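Local coordinates for putative glycosyl hydrolase (Bacteroides thetaiotaomicron VPI-5482, PDB 3K11), which is a putative family 88 glycoside hydrolase of unestablished substrate, probably cleaving sugar linkages, at residues Pro12-Gln17 / Ala437-Val442; Thr274-Leu279 / Asp294-His299; Glu116-Phe121 / Gln137-His142; Lys58-Tyr63 / Asp68-Glu73. All coordinates share one frame; numbering follows the deposited sequence. Where two conformers were deposited one is given.

Contact 1: residues Pro12-Gln17 / Ala437-Val442; sequences PLHLLQ and APIFAV. With EDO (1,2-ethanediol), chain S.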
# COMPACT_ATOMS: atom_id res chain seq x y z
N PRO A 12 6.08 27.39 20.84
CA PRO A 12 5.00 26.65 20.17
C PRO A 12 5.66 25.81 19.06
O PRO A 12 5.80 26.27 17.90
CB PRO A 12 4.09 27.75 19.62
CG PRO A 12 5.02 28.90 19.35
CD PRO A 12 6.14 28.80 20.38
N LEU A 13 6.10 24.62 19.45
CA LEU A 13 6.72 23.65 18.53
C LEU A 13 5.71 23.31 17.42
O LEU A 13 6.10 23.04 16.27
CB LEU A 13 7.17 22.38 19.30
CG LEU A 13 8.28 22.56 20.35
CD1 LEU A 13 8.41 21.31 21.23
CD2 LEU A 13 9.58 22.92 19.67
N HIS A 14 4.42 23.33 17.78
CA HIS A 14 3.30 23.10 16.83
C HIS A 14 3.13 24.16 15.72
O HIS A 14 2.36 23.94 14.77
CB HIS A 14 1.98 22.97 17.59
CG HIS A 14 1.54 24.23 18.28
ND1 HIS A 14 0.59 25.07 17.75
CD2 HIS A 14 1.91 24.78 19.47
CE1 HIS A 14 0.39 26.08 18.58
NE2 HIS A 14 1.17 25.93 19.63
N LEU A 15 3.80 25.29 15.87
CA LEU A 15 3.78 26.34 14.86
C LEU A 15 5.11 26.42 14.07
O LEU A 15 5.22 27.28 13.21
CB LEU A 15 3.37 27.70 15.50
CG LEU A 15 1.84 27.88 15.75
CD1 LEU A 15 1.55 28.98 16.78
CD2 LEU A 15 0.95 28.12 14.46
N LEU A 16 6.07 25.50 14.31
CA LEU A 16 7.35 25.42 13.53
C LEU A 16 7.10 25.22 12.04
O LEU A 16 6.18 24.45 11.67
CB LEU A 16 8.24 24.24 13.95
CG LEU A 16 9.04 24.25 15.25
CD1 LEU A 16 9.73 22.87 15.51
CD2 LEU A 16 10.03 25.39 15.20
N GLN A 17 7.92 25.86 11.21
CA GLN A 17 7.78 25.79 9.77
C GLN A 17 8.19 24.40 9.27
O GLN A 17 9.31 23.97 9.45
CB GLN A 17 8.58 26.89 9.06
CG GLN A 17 8.61 26.79 7.49
CD GLN A 17 7.22 26.84 6.81
OE1 GLN A 17 6.40 27.72 7.12
NE2 GLN A 17 6.97 25.91 5.86
N ALA A 437 -5.61 35.48 13.02
CA ALA A 437 -5.03 34.57 14.01
C ALA A 437 -4.62 33.29 13.27
O ALA A 437 -5.37 32.79 12.41
CB ALA A 437 -6.04 34.25 15.13
N PRO A 438 -3.43 32.76 13.59
CA PRO A 438 -2.99 31.51 12.95
C PRO A 438 -3.87 30.30 13.22
O PRO A 438 -3.83 29.35 12.43
CB PRO A 438 -1.64 31.24 13.61
CG PRO A 438 -1.22 32.48 14.17
CD PRO A 438 -2.41 33.28 14.50
N ILE A 439 -4.51 30.27 14.38
CA ILE A 439 -5.37 29.17 14.81
C ILE A 439 -6.67 29.86 15.27
O ILE A 439 -6.62 30.83 16.05
CB ILE A 439 -4.78 28.39 16.04
CG1 ILE A 439 -3.35 27.85 15.75
CG2 ILE A 439 -5.74 27.28 16.48
CD1 ILE A 439 -2.65 27.15 16.98
N PHE A 440 -7.82 29.37 14.81
CA PHE A 440 -9.09 29.96 15.18
C PHE A 440 -10.27 29.02 14.98
O PHE A 440 -10.20 28.07 14.17
CB PHE A 440 -9.34 31.23 14.35
CG PHE A 440 -9.45 30.98 12.87
CD1 PHE A 440 -8.32 31.00 12.07
CD2 PHE A 440 -10.68 30.72 12.28
CE1 PHE A 440 -8.41 30.75 10.71
CE2 PHE A 440 -10.79 30.48 10.90
CZ PHE A 440 -9.66 30.47 10.12
N ALA A 441 -11.33 29.33 15.74
CA ALA A 441 -12.61 28.68 15.66
C ALA A 441 -13.50 29.53 14.78
O ALA A 441 -13.38 30.78 14.75
CB ALA A 441 -13.22 28.51 17.08
N VAL A 442 -14.38 28.88 14.03
CA VAL A 442 -15.37 29.56 13.20
C VAL A 442 -16.49 30.11 14.12
O VAL A 442 -17.07 29.37 14.96
CB VAL A 442 -15.97 28.60 12.18
CG1 VAL A 442 -17.02 29.27 11.33
CG2 VAL A 442 -14.87 28.07 11.31
C1 EDO S . 2.89 27.15 4.91
O1 EDO S . 3.29 26.51 6.16
C2 EDO S . 4.05 27.82 4.18
O2 EDO S . 4.91 26.89 3.49
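His14 and Ile439 make the tight part of this contact between the two ends of the chain: the methyl CD1 of Ile439 comes up to the edge of the imidazole, near its plane, and lies 3.6 Å from His14 CE1. The ring is brought there by a chi1 of 66°, which sets CG between the backbone N and the carbonyl carbon. Ile439 answers with an extended side chain, its chi2 of 175° carrying CD1 well forward of the backbone. Beside this pair the packing is looser. Leu15 CD2 stands 4.1 Å from Pro438 CB, the two side chains crossing at about a right angle, and no hydrogen bond joins the segments. Gln17 NE2 donates instead to O2 of a bound 1,2-ethanediol at 3.3 Å, a solute probably left from crystallisation. The contact lies at the surface, none of its touching residues being buried, and brings the N- and C-terminal tails together where a second subunit packs: its Gly377 and Arg193 touch His14 and Ile439. Segment 12-17 carries a short 3-10 turn ahead of helix 29-45, while 437-442 follows strand 425-427 and rests against strand 420-422.

Contact 2: residues Thr274-Leu279 / Asp294-His299; sequences TACELL and DYFRAH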
# COMPACT_ATOMS: atom_id res chain seq x y z
N THR A 274 -14.27 12.93 -18.03
CA THR A 274 -15.49 12.54 -18.77
C THR A 274 -16.74 12.76 -17.95
O THR A 274 -17.74 13.32 -18.42
CB THR A 274 -15.43 11.06 -19.18
OG1 THR A 274 -14.31 10.89 -20.04
CG2 THR A 274 -16.68 10.65 -19.94
N ALA A 275 -16.71 12.32 -16.69
CA ALA A 275 -17.85 12.55 -15.79
C ALA A 275 -18.14 14.04 -15.67
O ALA A 275 -19.30 14.45 -15.71
CB ALA A 275 -17.56 11.91 -14.44
N CYS A 276 -17.11 14.89 -15.51
CA CYS A 276 -17.32 16.34 -15.47
C CYS A 276 -17.91 16.87 -16.77
O CYS A 276 -18.84 17.65 -16.71
CB CYS A 276 -16.00 17.08 -15.18
SG CYS A 276 -15.35 16.80 -13.51
N GLU A 277 -17.37 16.46 -17.92
CA GLU A 277 -17.91 16.93 -19.18
C GLU A 277 -19.37 16.55 -19.40
O GLU A 277 -20.18 17.34 -19.92
CB GLU A 277 -17.07 16.41 -20.32
CG GLU A 277 -15.64 16.98 -20.40
CD GLU A 277 -15.58 18.38 -20.93
OE1 GLU A 277 -15.67 19.31 -20.11
OE2 GLU A 277 -15.34 18.55 -22.14
N LEU A 278 -19.71 15.32 -19.01
CA LEU A 278 -21.08 14.81 -19.12
C LEU A 278 -22.02 15.48 -18.14
O LEU A 278 -23.10 15.91 -18.50
CB LEU A 278 -21.08 13.28 -18.94
CG LEU A 278 -22.40 12.54 -19.06
CD1 LEU A 278 -23.08 12.88 -20.36
CD2 LEU A 278 -22.20 11.01 -18.90
N LEU A 279 -21.58 15.60 -16.89
CA LEU A 279 -22.38 16.28 -15.89
C LEU A 279 -22.58 17.81 -16.15
O LEU A 279 -23.56 18.43 -15.70
CB LEU A 279 -21.87 15.97 -14.48
CG LEU A 279 -22.08 14.56 -13.99
CD1 LEU A 279 -21.21 14.33 -12.80
CD2 LEU A 279 -23.57 14.24 -13.70
N ASP A 294 -23.32 9.11 -8.93
CA ASP A 294 -22.79 8.10 -8.02
C ASP A 294 -21.42 7.55 -8.46
O ASP A 294 -20.54 7.39 -7.63
CB ASP A 294 -23.77 6.93 -7.90
CG ASP A 294 -25.02 7.28 -7.08
OD1 ASP A 294 -25.09 8.37 -6.46
OD2 ASP A 294 -25.95 6.46 -7.11
N TYR A 295 -21.27 7.25 -9.75
CA TYR A 295 -19.97 6.83 -10.28
C TYR A 295 -18.93 7.90 -10.10
O TYR A 295 -17.80 7.62 -9.68
CB TYR A 295 -20.04 6.47 -11.77
CG TYR A 295 -20.31 5.02 -12.02
CD1 TYR A 295 -19.42 4.05 -11.62
CD2 TYR A 295 -21.47 4.62 -12.72
CE1 TYR A 295 -19.66 2.72 -11.86
CE2 TYR A 295 -21.68 3.27 -12.98
CZ TYR A 295 -20.77 2.34 -12.53
OH TYR A 295 -21.00 1.01 -12.80
N PHE A 296 -19.30 9.14 -10.39
CA PHE A 296 -18.36 10.28 -10.21
C PHE A 296 -17.93 10.44 -8.78
O PHE A 296 -16.74 10.45 -8.46
CB PHE A 296 -19.03 11.59 -10.62
CG PHE A 296 -18.13 12.80 -10.45
CD1 PHE A 296 -16.93 12.90 -11.16
CD2 PHE A 296 -18.46 13.79 -9.53
CE1 PHE A 296 -16.06 13.97 -10.94
CE2 PHE A 296 -17.61 14.88 -9.30
CZ PHE A 296 -16.42 14.98 -10.02
N ARG A 297 -18.90 10.48 -7.88
CA ARG A 297 -18.57 10.59 -6.48
C ARG A 297 -17.72 9.45 -5.91
O ARG A 297 -16.82 9.70 -5.09
CB ARG A 297 -19.84 10.81 -5.67
CG ARG A 297 -20.39 12.21 -5.83
CD ARG A 297 -21.63 12.35 -5.03
NE ARG A 297 -22.05 13.75 -5.12
CZ ARG A 297 -23.31 14.17 -5.16
NH1 ARG A 297 -24.33 13.30 -5.06
NH2 ARG A 297 -23.56 15.47 -5.31
N ALA A 298 -17.98 8.21 -6.32
CA ALA A 298 -17.18 7.07 -5.88
C ALA A 298 -15.75 7.18 -6.41
O ALA A 298 -14.80 6.86 -5.70
CB ALA A 298 -17.80 5.74 -6.33
N HIS A 299 -15.59 7.66 -7.64
CA HIS A 299 -14.26 7.83 -8.22
C HIS A 299 -13.48 8.94 -7.53
O HIS A 299 -12.29 8.81 -7.24
CB HIS A 299 -14.40 8.11 -9.72
CG HIS A 299 -13.13 7.93 -10.49
ND1 HIS A 299 -12.92 8.55 -11.71
CD2 HIS A 299 -12.01 7.22 -10.22
CE1 HIS A 299 -11.73 8.19 -12.17
NE2 HIS A 299 -11.15 7.38 -11.30
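Phe296 reaches across from helix 289-304 to three residues of helix 265-281, and its CB, CG, CD1, CE1 and CZ each have a neighbour there. At the root, CB lies 4.1 Å from CD1 of Leu279 and equally close to the methyl of Ala275. CG, the next atom out, is still flanked by the same two residues. Further along, CD1 makes the closest approach of the contact, 3.5 Å from Ala275 CB, and at CE1 the neighbour changes to Cys276, whose SG is 3.9 Å away and also borders CZ. A chi1 of 179°, with CG opposite the backbone N, sends the ring out along this course. The sulfur approaches obliquely, 52° off the ring normal and 4.8 Å from the centroid of the Phe296 ring, a sulfur-aromatic contact in an otherwise purely apolar junction. With an alanine here, the Cys276 sulfur would probably lose its aromatic neighbour and a gap would open beside Ala275 and Leu279. The axes of the two segments run at 145° and come within 10.2 Å; all four touching residues are buried. Two consecutive, near-antiparallel helices so joined form a helical hairpin, consistent with the six-hairpin fold of family 88. Around it, Phe233 of helix 222-240 packs on Ala275, helix 202-217 lies against Thr274 and Glu277, and Leu272 of helix 265-281 touches the Phe296 side chain.

Contact 3: residues Glu116-Phe121 / Gln137-His142; sequences EVAPHF and QILTPH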
# COMPACT_ATOMS: atom_id res chain seq x y z
N GLU A 116 -10.15 27.23 -42.62
CA GLU A 116 -9.76 27.85 -43.85
C GLU A 116 -8.94 26.90 -44.71
O GLU A 116 -9.19 26.80 -45.90
CB GLU A 116 -8.92 29.07 -43.56
CG GLU A 116 -8.49 29.81 -44.80
CD GLU A 116 -7.57 30.95 -44.48
OE1 GLU A 116 -7.03 31.01 -43.34
OE2 GLU A 116 -7.39 31.77 -45.39
N VAL A 117 -7.94 26.24 -44.11
CA VAL A 117 -7.00 25.47 -44.93
C VAL A 117 -7.44 24.05 -45.23
O VAL A 117 -7.03 23.49 -46.25
CB VAL A 117 -5.54 25.48 -44.34
CG1 VAL A 117 -5.02 26.94 -44.21
CG2 VAL A 117 -5.44 24.72 -43.05
N ALA A 118 -8.29 23.47 -44.40
CA ALA A 118 -8.69 22.07 -44.57
C ALA A 118 -9.17 21.73 -45.99
O ALA A 118 -8.71 20.73 -46.58
CB ALA A 118 -9.73 21.67 -43.53
N PRO A 119 -10.07 22.53 -46.54
CA PRO A 119 -10.54 22.28 -47.92
C PRO A 119 -9.46 22.31 -49.00
O PRO A 119 -9.57 21.61 -50.02
CB PRO A 119 -11.53 23.41 -48.17
CG PRO A 119 -11.89 23.94 -46.87
CD PRO A 119 -10.75 23.68 -45.93
N HIS A 120 -8.44 23.14 -48.81
CA HIS A 120 -7.34 23.20 -49.78
C HIS A 120 -6.49 21.97 -49.69
O HIS A 120 -6.06 21.42 -50.68
CB HIS A 120 -6.50 24.45 -49.56
CG HIS A 120 -7.25 25.72 -49.79
ND1 HIS A 120 -7.54 26.19 -51.06
CD2 HIS A 120 -7.76 26.63 -48.93
CE1 HIS A 120 -8.21 27.33 -50.96
NE2 HIS A 120 -8.35 27.62 -49.68
N PHE A 121 -6.18 21.53 -48.48
CA PHE A 121 -5.43 20.31 -48.32
C PHE A 121 -6.21 19.08 -48.84
O PHE A 121 -5.61 18.14 -49.34
CB PHE A 121 -5.04 20.12 -46.87
CG PHE A 121 -3.85 20.95 -46.44
CD1 PHE A 121 -2.57 20.53 -46.72
CD2 PHE A 121 -4.02 22.11 -45.69
CE1 PHE A 121 -1.47 21.25 -46.27
CE2 PHE A 121 -2.92 22.84 -45.22
CZ PHE A 121 -1.64 22.40 -45.51
N GLN A 137 -5.31 13.40 -40.56
CA GLN A 137 -5.91 13.11 -39.27
C GLN A 137 -7.23 13.87 -39.17
O GLN A 137 -8.23 13.33 -38.70
CB GLN A 137 -4.97 13.53 -38.13
CG GLN A 137 -5.50 13.11 -36.81
CD GLN A 137 -4.63 13.44 -35.61
OE1 GLN A 137 -4.00 14.50 -35.56
NE2 GLN A 137 -4.66 12.56 -34.61
N ILE A 138 -7.22 15.12 -39.62
CA ILE A 138 -8.38 16.00 -39.57
C ILE A 138 -9.40 15.56 -40.58
O ILE A 138 -10.59 15.51 -40.29
CB ILE A 138 -7.97 17.48 -39.85
CG1 ILE A 138 -7.08 17.98 -38.69
CG2 ILE A 138 -9.21 18.38 -40.06
CD1 ILE A 138 -6.18 19.16 -39.00
N LEU A 139 -8.95 15.26 -41.80
CA LEU A 139 -9.88 14.98 -42.90
C LEU A 139 -10.43 13.56 -42.89
O LEU A 139 -11.59 13.34 -43.24
CB LEU A 139 -9.22 15.24 -44.26
CG LEU A 139 -8.82 16.70 -44.56
CD1 LEU A 139 -7.89 16.71 -45.77
CD2 LEU A 139 -10.06 17.58 -44.75
N THR A 140 -9.59 12.61 -42.51
CA THR A 140 -9.94 11.22 -42.55
C THR A 140 -9.53 10.58 -41.21
O THR A 140 -8.63 9.76 -41.16
CB THR A 140 -9.25 10.50 -43.73
OG1 THR A 140 -7.83 10.75 -43.68
CG2 THR A 140 -9.79 10.99 -45.06
N PRO A 141 -10.22 10.96 -40.12
CA PRO A 141 -9.92 10.33 -38.85
C PRO A 141 -10.19 8.83 -38.90
O PRO A 141 -11.08 8.40 -39.64
CB PRO A 141 -10.89 11.02 -37.87
CG PRO A 141 -12.00 11.51 -38.72
CD PRO A 141 -11.34 11.91 -40.02
N HIS A 142 -9.38 8.06 -38.19
CA HIS A 142 -9.56 6.62 -38.11
C HIS A 142 -9.75 6.08 -36.70
O HIS A 142 -9.94 4.88 -36.56
CB HIS A 142 -8.39 5.92 -38.76
CG HIS A 142 -8.30 6.17 -40.21
ND1 HIS A 142 -7.23 6.82 -40.80
CD2 HIS A 142 -9.18 5.93 -41.21
CE1 HIS A 142 -7.45 6.93 -42.09
NE2 HIS A 142 -8.63 6.41 -42.37
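Leu139, in the last turn of helix 133-139, meets Ala118 and the backbone of Phe121 on helix 101-128. Ahead of it in the second segment, Gln137 takes no part, its NE2 bonding to Asp146 OD1, and Ile138 directs its CB toward helix 101-128 but stays just beyond close contact, its side chain packing on Leu169 and Tyr173 of helix 167-180. Leu139 then supplies the touch. With CG opposite its own carbonyl carbon (chi1 -65°), both of its methyls lie near the carbonyl oxygen of Ala118, CD2 at 3.9 Å and CD1 at 4.2 Å from Ala118 O. CD2 is also 4.3 Å from Ala118 CB, while CD1 reaches to 4.2 Å from the carbonyl carbon of Phe121. The ring of Phe121 leads away from this junction to strands 51-53 and 70-72. Next, Thr140 leaves helical geometry with its OG1 bonded back to the carbonyl of Leu136, Pro141 packs on Asn172 and Phe176, and His142 bonds through its N to Asp146. On the first segment, the helix kinks where the N of Pro119 and His120 lack their bond to the preceding turn, and Ala118 O happens to face Leu139 CD2. In chemical terms, a leucine methyl packs on a backbone carbonyl and on the small methyl of an alanine, and with no hydrogen bond across, the contact rests on van der Waals fit.

Contact 4: residues Lys58-Tyr63 / Asp68-Glu73; sequences KVITDY and DEAQLE. With EDO (1,2-ethanediol), chain Q.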
# COMPACT_ATOMS: atom_id res chain seq x y z
N LYS A 58 9.55 28.06 -46.25
CA LYS A 58 8.97 29.31 -46.75
C LYS A 58 7.46 29.32 -46.55
O LYS A 58 6.79 28.32 -46.82
CB LYS A 58 9.29 29.52 -48.23
CG LYS A 58 10.77 29.84 -48.45
CD LYS A 58 11.06 30.19 -49.89
CE LYS A 58 12.56 30.28 -50.13
NZ LYS A 58 12.67 30.44 -51.68
N VAL A 59 6.92 30.45 -46.09
CA VAL A 59 5.48 30.56 -45.80
C VAL A 59 4.73 30.55 -47.11
O VAL A 59 5.13 31.22 -48.04
CB VAL A 59 5.12 31.83 -45.01
CG1 VAL A 59 3.59 31.98 -44.86
CG2 VAL A 59 5.78 31.80 -43.59
N ILE A 60 3.67 29.75 -47.16
CA ILE A 60 2.79 29.63 -48.31
C ILE A 60 1.51 30.37 -47.94
O ILE A 60 0.92 30.11 -46.90
CB ILE A 60 2.45 28.13 -48.61
CG1 ILE A 60 3.69 27.40 -49.17
CG2 ILE A 60 1.26 28.01 -49.60
CD1 ILE A 60 3.51 25.90 -49.27
N THR A 61 1.09 31.29 -48.80
CA THR A 61 -0.17 32.00 -48.59
C THR A 61 -1.17 31.76 -49.74
O THR A 61 -2.36 31.99 -49.54
CB THR A 61 0.07 33.48 -48.46
OG1 THR A 61 0.78 33.92 -49.61
CG2 THR A 61 0.91 33.78 -47.25
N ASP A 62 -0.72 31.33 -50.91
CA ASP A 62 -1.64 31.01 -52.01
C ASP A 62 -2.08 29.57 -51.93
O ASP A 62 -1.52 28.67 -52.56
CB ASP A 62 -1.01 31.29 -53.35
CG ASP A 62 -1.99 31.16 -54.50
OD1 ASP A 62 -3.13 30.67 -54.27
OD2 ASP A 62 -1.59 31.52 -55.62
N TYR A 63 -3.10 29.36 -51.13
CA TYR A 63 -3.59 28.03 -50.86
C TYR A 63 -4.23 27.37 -52.06
O TYR A 63 -4.23 26.17 -52.17
CB TYR A 63 -4.58 28.04 -49.71
CG TYR A 63 -4.07 28.64 -48.42
CD1 TYR A 63 -2.75 28.44 -48.02
CD2 TYR A 63 -4.91 29.34 -47.57
CE1 TYR A 63 -2.28 28.96 -46.83
CE2 TYR A 63 -4.44 29.86 -46.38
CZ TYR A 63 -3.12 29.67 -46.01
OH TYR A 63 -2.61 30.18 -44.84
N ASP A 68 1.64 19.15 -52.93
CA ASP A 68 2.02 18.22 -51.85
C ASP A 68 3.30 18.65 -51.08
O ASP A 68 3.74 17.95 -50.20
CB ASP A 68 2.10 16.75 -52.35
CG ASP A 68 3.15 16.54 -53.45
OD1 ASP A 68 4.15 17.28 -53.49
OD2 ASP A 68 2.97 15.61 -54.27
N GLU A 69 3.85 19.80 -51.42
CA GLU A 69 4.96 20.39 -50.66
C GLU A 69 4.45 21.10 -49.40
O GLU A 69 5.23 21.34 -48.50
CB GLU A 69 5.76 21.40 -51.50
CG GLU A 69 5.10 22.79 -51.79
CD GLU A 69 3.90 22.74 -52.72
OE1 GLU A 69 3.81 21.75 -53.49
OE2 GLU A 69 3.06 23.70 -52.68
N ALA A 70 3.16 21.45 -49.36
CA ALA A 70 2.61 22.26 -48.26
C ALA A 70 2.37 21.41 -47.02
O ALA A 70 1.90 20.25 -47.12
CB ALA A 70 1.30 22.92 -48.70
N GLN A 71 2.70 21.98 -45.84
CA GLN A 71 2.39 21.35 -44.59
C GLN A 71 2.13 22.44 -43.55
O GLN A 71 2.56 23.58 -43.72
CB GLN A 71 3.52 20.46 -44.11
CG GLN A 71 4.79 21.22 -43.80
CD GLN A 71 5.87 20.37 -43.18
OE1 GLN A 71 5.81 19.13 -43.21
NE2 GLN A 71 6.85 21.03 -42.58
N LEU A 72 1.47 22.08 -42.48
CA LEU A 72 1.35 23.00 -41.35
C LEU A 72 2.76 23.16 -40.77
O LEU A 72 3.51 22.18 -40.65
CB LEU A 72 0.41 22.42 -40.30
CG LEU A 72 -1.04 22.11 -40.73
CD1 LEU A 72 -1.83 21.64 -39.57
CD2 LEU A 72 -1.65 23.38 -41.38
N GLU A 73 3.14 24.39 -40.45
CA GLU A 73 4.45 24.65 -39.86
C GLU A 73 4.59 23.84 -38.57
O GLU A 73 3.68 23.83 -37.72
CB GLU A 73 4.60 26.16 -39.55
CG GLU A 73 5.95 26.46 -38.94
CD GLU A 73 6.17 27.90 -38.66
OE1 GLU A 73 5.22 28.69 -38.78
OE2 GLU A 73 7.31 28.23 -38.26
C1 EDO Q . 3.61 15.28 -47.55
O1 EDO Q . 2.83 16.13 -48.41
C2 EDO Q . 4.00 14.02 -48.30
O2 EDO Q . 2.92 13.10 -48.22
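Ile60 points its CD1 across at Ala70, and the tip of the isoleucine meets the alanine side-on, alongside its CA-CB bond, at 3.8 Å from Ile60 CD1 to Ala70 CB, with Ala70 CA only a little farther off. The isoleucine achieves this by extension: CG1 lies opposite the carbonyl carbon (chi1 -71°) and chi2 is 170°, so the ethyl arm stretches toward strand 70-72. Glu69 approaches the same methyl from beside Ala70. Its chain is bent at chi2 (-69°), folding the carboxylate back until OE2 stands 4.1 Å from Ile60 CD1. That oxygen is engaged by the backbone N of Gly67, so the apolar methyl rests beside a carboxylate that is already held. At the start of the second segment, the carbonyl O of Asp68 accepts a hydrogen bond from O1 of a bound 1,2-ethanediol at 2.7 Å and another from Lys54 NZ. No bond joins the two segments, since strand 51-53 lies between them: Ile60 pairs with Val51, Gln71 with Val52. Ile60 thus reaches over the middle strand to the flank of Ala70, bridging the two edge strands of a three-stranded antiparallel sheet of order 59-60, 51-53, 70-72, the first of them weakly bonded.

In the fold
Contacts 3 and 4 form one neighbourhood, their centres about 14 Å apart: Phe121 CE1 packs 3.6 Å from Ala70 O, and Val117 CG1 lies 3.7 Å from Tyr63 CE2, so the small sheet of contact 4 rests on the helix that contact 3 joins to its successor. Contact 2 is more central, about 14 Å from the chain's centre, and its nearest atoms are about 17 Å from those of contact 3. Contact 1 stands apart at the opposite side of the molecule, its centre about 60 Å from that of contact 3 and about 63 Å from that of contact 4, yet along the chain it encloses all the others. The ethanediol molecules at contacts 1 and 4 are probably crystallisation solutes and establish no active site.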